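Local coordinates for protein hyperpolarization-activated (Ih) channel (Strongylocentrotus purpuratus, PDB 2PTM) that probably forms a hyperpolarization-activated, voltage-gated potassium-permeable channel, seen here as the cytosolic C-terminal part that binds cyclic AMP, at residues 140-150 with 184-194. Residues are numbered along the deposited sequence; the frame is centred on the assembly and turned at random.
Sequences SYFGEICLLTR and RKTMEEIAVRR. With CMP (adenosine-3',5'-cyclic-monophosphate), chain C.
Arg194, just beyond the end of helix 181-192, reaches back with a two-nitrogen hydrogen-bonded grip on Tyr141 O and a salt bridge to Glu144 beside bound cyclic AMP, joining the phosphate-binding cassette of the cyclic nucleotide-binding domain to its C-terminal helix. Its NH1 and NH2 both donate to Tyr141 O, at 2.9 and 3.1 Å, and that oxygen lies only 5° out of the guanidinium plane, which fixes the group end-on. NH1 also forms the salt bridge to Glu144 OE2 at 3.1 Å, but as a hydrogen bond it is weak, bent to 132°. The side chain, extended from CG to NE, runs along the adenine, and N3 of the nucleotide sits 3.3 Å above one guanidinium face, toward its rim. Glu144 divides its carboxylate: OE1 accepts from the ribose O2' at 2.7 Å, while OE2 takes the arginine and a water that also donates to Met187 O. The backbone N atoms of Gly143 and Cys146 bind O2' and O2P, respectively.

Farther along, the contact turns apolar. Leu148 is a knob among Arg184, Met187, Glu188 and Ala191, with CD1 3.5 Å from Ala191 CB. Met187 SD makes an oblique Met-aromatic contact with Tyr141, 4.7 Å from the ring centroid; CG of Tyr141 lies between the backbone N and the carbonyl carbon, which brings the ring's far end against helix 184-192, where OH meets Ile190. The short axes of 145-149 and 184-192 come within 10.4 Å and cross at -117°.

Strand 114-118, the antiparallel neighbour of 141-142, supplies Met115, which touches Tyr141, Glu144 and Leu147. Phe173 of helix 170-179 packs on Leu147 and Leu148, and Arg184 hydrogen-bonds Asn174 of that same helix, which thus borders both segments.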
# COMPACT_ATOMS: atom_id res chain seq x y z
N SER A 140 -32.48 -0.06 -3.97
CA SER A 140 -32.48 0.13 -2.53
C SER A 140 -31.05 0.05 -1.99
O SER A 140 -30.10 -0.12 -2.75
CB SER A 140 -33.41 -0.89 -1.85
OG SER A 140 -33.64 -0.55 -0.51
N TYR A 141 -30.90 0.20 -0.69
CA TYR A 141 -29.58 0.09 -0.09
C TYR A 141 -29.73 -0.46 1.32
O TYR A 141 -30.83 -0.44 1.87
CB TYR A 141 -28.85 1.43 -0.10
CG TYR A 141 -29.51 2.55 0.69
CD1 TYR A 141 -29.60 2.49 2.07
CD2 TYR A 141 -29.99 3.68 0.04
CE1 TYR A 141 -30.19 3.52 2.79
CE2 TYR A 141 -30.58 4.72 0.76
CZ TYR A 141 -30.68 4.63 2.13
OH TYR A 141 -31.25 5.66 2.84
N PHE A 142 -28.64 -0.97 1.87
CA PHE A 142 -28.70 -1.52 3.22
C PHE A 142 -27.31 -1.53 3.82
O PHE A 142 -26.32 -1.39 3.11
CB PHE A 142 -29.27 -2.95 3.19
CG PHE A 142 -28.45 -3.93 2.38
CD1 PHE A 142 -27.35 -4.56 2.93
CD2 PHE A 142 -28.79 -4.21 1.06
CE1 PHE A 142 -26.59 -5.47 2.18
CE2 PHE A 142 -28.04 -5.11 0.29
CZ PHE A 142 -26.94 -5.74 0.85
N GLY A 143 -27.24 -1.71 5.14
CA GLY A 143 -25.98 -1.78 5.86
C GLY A 143 -25.51 -0.40 6.29
O GLY A 143 -24.36 -0.21 6.67
N GLU A 144 -26.42 0.57 6.23
CA GLU A 144 -26.07 1.93 6.60
C GLU A 144 -26.20 2.19 8.11
O GLU A 144 -25.53 3.07 8.65
CB GLU A 144 -26.92 2.95 5.83
CG GLU A 144 -28.32 3.18 6.38
CD GLU A 144 -29.29 2.06 6.06
OE1 GLU A 144 -28.92 1.12 5.34
OE2 GLU A 144 -30.43 2.12 6.54
N ILE A 145 -27.08 1.46 8.78
CA ILE A 145 -27.41 1.77 10.17
C ILE A 145 -26.16 1.71 11.03
O ILE A 145 -25.85 2.64 11.78
CB ILE A 145 -28.46 0.80 10.79
CG1 ILE A 145 -29.77 0.80 10.00
CG2 ILE A 145 -28.72 1.16 12.23
CD1 ILE A 145 -30.27 2.15 9.71
N CYS A 146 -25.45 0.60 10.90
CA CYS A 146 -24.21 0.36 11.65
C CYS A 146 -23.17 1.46 11.42
O CYS A 146 -22.42 1.82 12.32
CB CYS A 146 -23.65 -1.00 11.23
SG CYS A 146 -22.18 -1.51 12.07
N LEU A 147 -23.12 1.98 10.20
CA LEU A 147 -22.18 3.06 9.87
C LEU A 147 -22.58 4.38 10.52
O LEU A 147 -21.74 5.24 10.80
CB LEU A 147 -22.07 3.26 8.36
CG LEU A 147 -21.65 2.05 7.53
CD1 LEU A 147 -21.28 2.50 6.13
CD2 LEU A 147 -20.47 1.37 8.18
N LEU A 148 -23.88 4.56 10.74
CA LEU A 148 -24.39 5.77 11.36
C LEU A 148 -24.22 5.74 12.88
O LEU A 148 -23.90 6.76 13.50
CB LEU A 148 -25.86 6.00 10.99
CG LEU A 148 -26.15 6.32 9.52
CD1 LEU A 148 -27.65 6.21 9.21
CD2 LEU A 148 -25.62 7.70 9.16
N THR A 149 -24.44 4.58 13.48
CA THR A 149 -24.37 4.44 14.93
C THR A 149 -22.98 4.07 15.42
O THR A 149 -22.65 4.24 16.59
CB THR A 149 -25.32 3.34 15.43
OG1 THR A 149 -24.85 2.07 14.96
CG2 THR A 149 -26.73 3.58 14.92
N ARG A 150 -22.17 3.53 14.51
CA ARG A 150 -20.86 2.98 14.87
C ARG A 150 -21.01 1.88 15.92
O ARG A 150 -20.10 1.63 16.71
CB ARG A 150 -19.92 4.08 15.35
CG ARG A 150 -19.78 5.23 14.36
CD ARG A 150 -19.22 6.48 15.02
NE ARG A 150 -19.28 7.63 14.12
CZ ARG A 150 -20.34 8.43 14.02
NH1 ARG A 150 -21.42 8.22 14.76
NH2 ARG A 150 -20.31 9.46 13.17
N ARG A 184 -26.44 13.39 5.05
CA ARG A 184 -26.42 12.68 6.32
C ARG A 184 -27.80 12.76 6.93
O ARG A 184 -28.30 11.79 7.51
CB ARG A 184 -25.39 13.27 7.29
CG ARG A 184 -25.38 12.56 8.64
CD ARG A 184 -24.23 13.02 9.53
NE ARG A 184 -22.92 12.59 9.02
CZ ARG A 184 -22.37 11.41 9.27
NH1 ARG A 184 -23.01 10.51 10.02
NH2 ARG A 184 -21.17 11.11 8.78
N LYS A 185 -28.42 13.93 6.81
CA LYS A 185 -29.74 14.16 7.37
C LYS A 185 -30.74 13.24 6.70
O LYS A 185 -31.49 12.53 7.37
CB LYS A 185 -30.16 15.62 7.20
N THR A 186 -30.74 13.22 5.37
CA THR A 186 -31.68 12.36 4.65
C THR A 186 -31.40 10.90 4.96
O THR A 186 -32.32 10.09 5.07
CB THR A 186 -31.70 12.63 3.13
OG1 THR A 186 -30.61 11.95 2.50
CG2 THR A 186 -31.61 14.12 2.84
N MET A 187 -30.13 10.55 5.13
CA MET A 187 -29.79 9.17 5.45
C MET A 187 -30.26 8.77 6.85
O MET A 187 -30.83 7.70 7.04
CB MET A 187 -28.28 8.93 5.33
CG MET A 187 -27.87 7.49 5.58
SD MET A 187 -27.59 6.55 4.07
CE MET A 187 -26.40 7.61 3.26
N GLU A 188 -30.02 9.63 7.84
CA GLU A 188 -30.47 9.34 9.20
C GLU A 188 -31.98 9.12 9.24
O GLU A 188 -32.46 8.26 9.96
CB GLU A 188 -30.05 10.46 10.15
CG GLU A 188 -28.56 10.44 10.49
CD GLU A 188 -28.09 11.71 11.18
OE1 GLU A 188 -28.88 12.67 11.26
OE2 GLU A 188 -26.92 11.74 11.63
N GLU A 189 -32.72 9.87 8.44
CA GLU A 189 -34.18 9.76 8.46
C GLU A 189 -34.70 8.38 8.04
O GLU A 189 -35.66 7.89 8.63
CB GLU A 189 -34.82 10.90 7.65
CG GLU A 189 -34.50 12.28 8.21
CD GLU A 189 -34.86 13.42 7.26
OE1 GLU A 189 -35.37 13.15 6.15
OE2 GLU A 189 -34.63 14.59 7.64
N ILE A 190 -34.08 7.75 7.04
CA ILE A 190 -34.45 6.38 6.63
C ILE A 190 -33.99 5.32 7.65
O ILE A 190 -34.65 4.29 7.88
CB ILE A 190 -33.87 6.05 5.23
CG1 ILE A 190 -34.60 6.81 4.12
CG2 ILE A 190 -33.93 4.54 4.96
CD1 ILE A 190 -34.31 8.28 4.04
N ALA A 191 -32.84 5.58 8.26
CA ALA A 191 -32.30 4.71 9.29
C ALA A 191 -33.30 4.59 10.42
O ALA A 191 -33.60 3.49 10.89
CB ALA A 191 -30.98 5.26 9.81
N VAL A 192 -33.81 5.72 10.87
CA VAL A 192 -34.83 5.69 11.90
C VAL A 192 -36.07 4.97 11.35
O VAL A 192 -36.62 4.11 12.03
CB VAL A 192 -35.18 7.10 12.42
CG1 VAL A 192 -35.52 7.03 13.88
CG2 VAL A 192 -34.02 8.05 12.25
N ARG A 193 -36.48 5.32 10.13
CA ARG A 193 -37.68 4.72 9.52
C ARG A 193 -37.43 3.32 9.03
O ARG A 193 -38.06 2.87 8.06
CB ARG A 193 -38.18 5.54 8.34
CG ARG A 193 -38.69 6.90 8.65
CD ARG A 193 -39.78 7.28 7.67
NE ARG A 193 -40.24 8.65 7.88
CZ ARG A 193 -41.38 9.14 7.40
NH1 ARG A 193 -42.19 8.38 6.69
NH2 ARG A 193 -41.70 10.41 7.65
N ARG A 194 -36.48 2.64 9.64
CA ARG A 194 -36.37 1.20 9.53
C ARG A 194 -36.58 0.79 10.98
O ARG A 194 -35.65 0.53 11.73
CB ARG A 194 -35.03 0.80 8.88
CG ARG A 194 -35.12 1.00 7.34
CD ARG A 194 -33.79 0.96 6.55
NE ARG A 194 -34.09 0.84 5.11
CZ ARG A 194 -33.21 0.55 4.15
NH1 ARG A 194 -31.93 0.38 4.45
NH2 ARG A 194 -33.60 0.45 2.88
P CMP C . -27.10 -2.50 9.36
O1P CMP C . -27.60 -2.65 10.83
O2P CMP C . -25.85 -1.79 9.14
O5' CMP C . -27.19 -4.02 8.85
C5' CMP C . -28.36 -4.68 8.41
C4' CMP C . -29.22 -3.81 7.50
O4' CMP C . -30.57 -4.24 7.33
C3' CMP C . -29.42 -2.49 8.20
O3' CMP C . -28.33 -1.74 8.62
C2' CMP C . -30.48 -1.75 7.39
O2' CMP C . -29.90 -1.31 6.17
C1' CMP C . -31.32 -3.01 7.01
N9 CMP C . -32.56 -3.06 7.72
C8 CMP C . -32.80 -3.38 9.09
N7 CMP C . -34.11 -3.38 9.40
C5 CMP C . -34.76 -3.03 8.21
C6 CMP C . -36.13 -2.83 7.85
N6 CMP C . -37.13 -3.00 8.77
N1 CMP C . -36.42 -2.46 6.56
C2 CMP C . -35.41 -2.31 5.68
N3 CMP C . -34.08 -2.47 5.86
C4 CMP C . -33.80 -2.84 7.14
O HOH W 1 -35.91 0.88 0.49
O HOH W 2 -31.00 5.02 5.93
O HOH W 3 -21.22 7.90 10.78
O HOH W 4 -24.71 9.49 12.36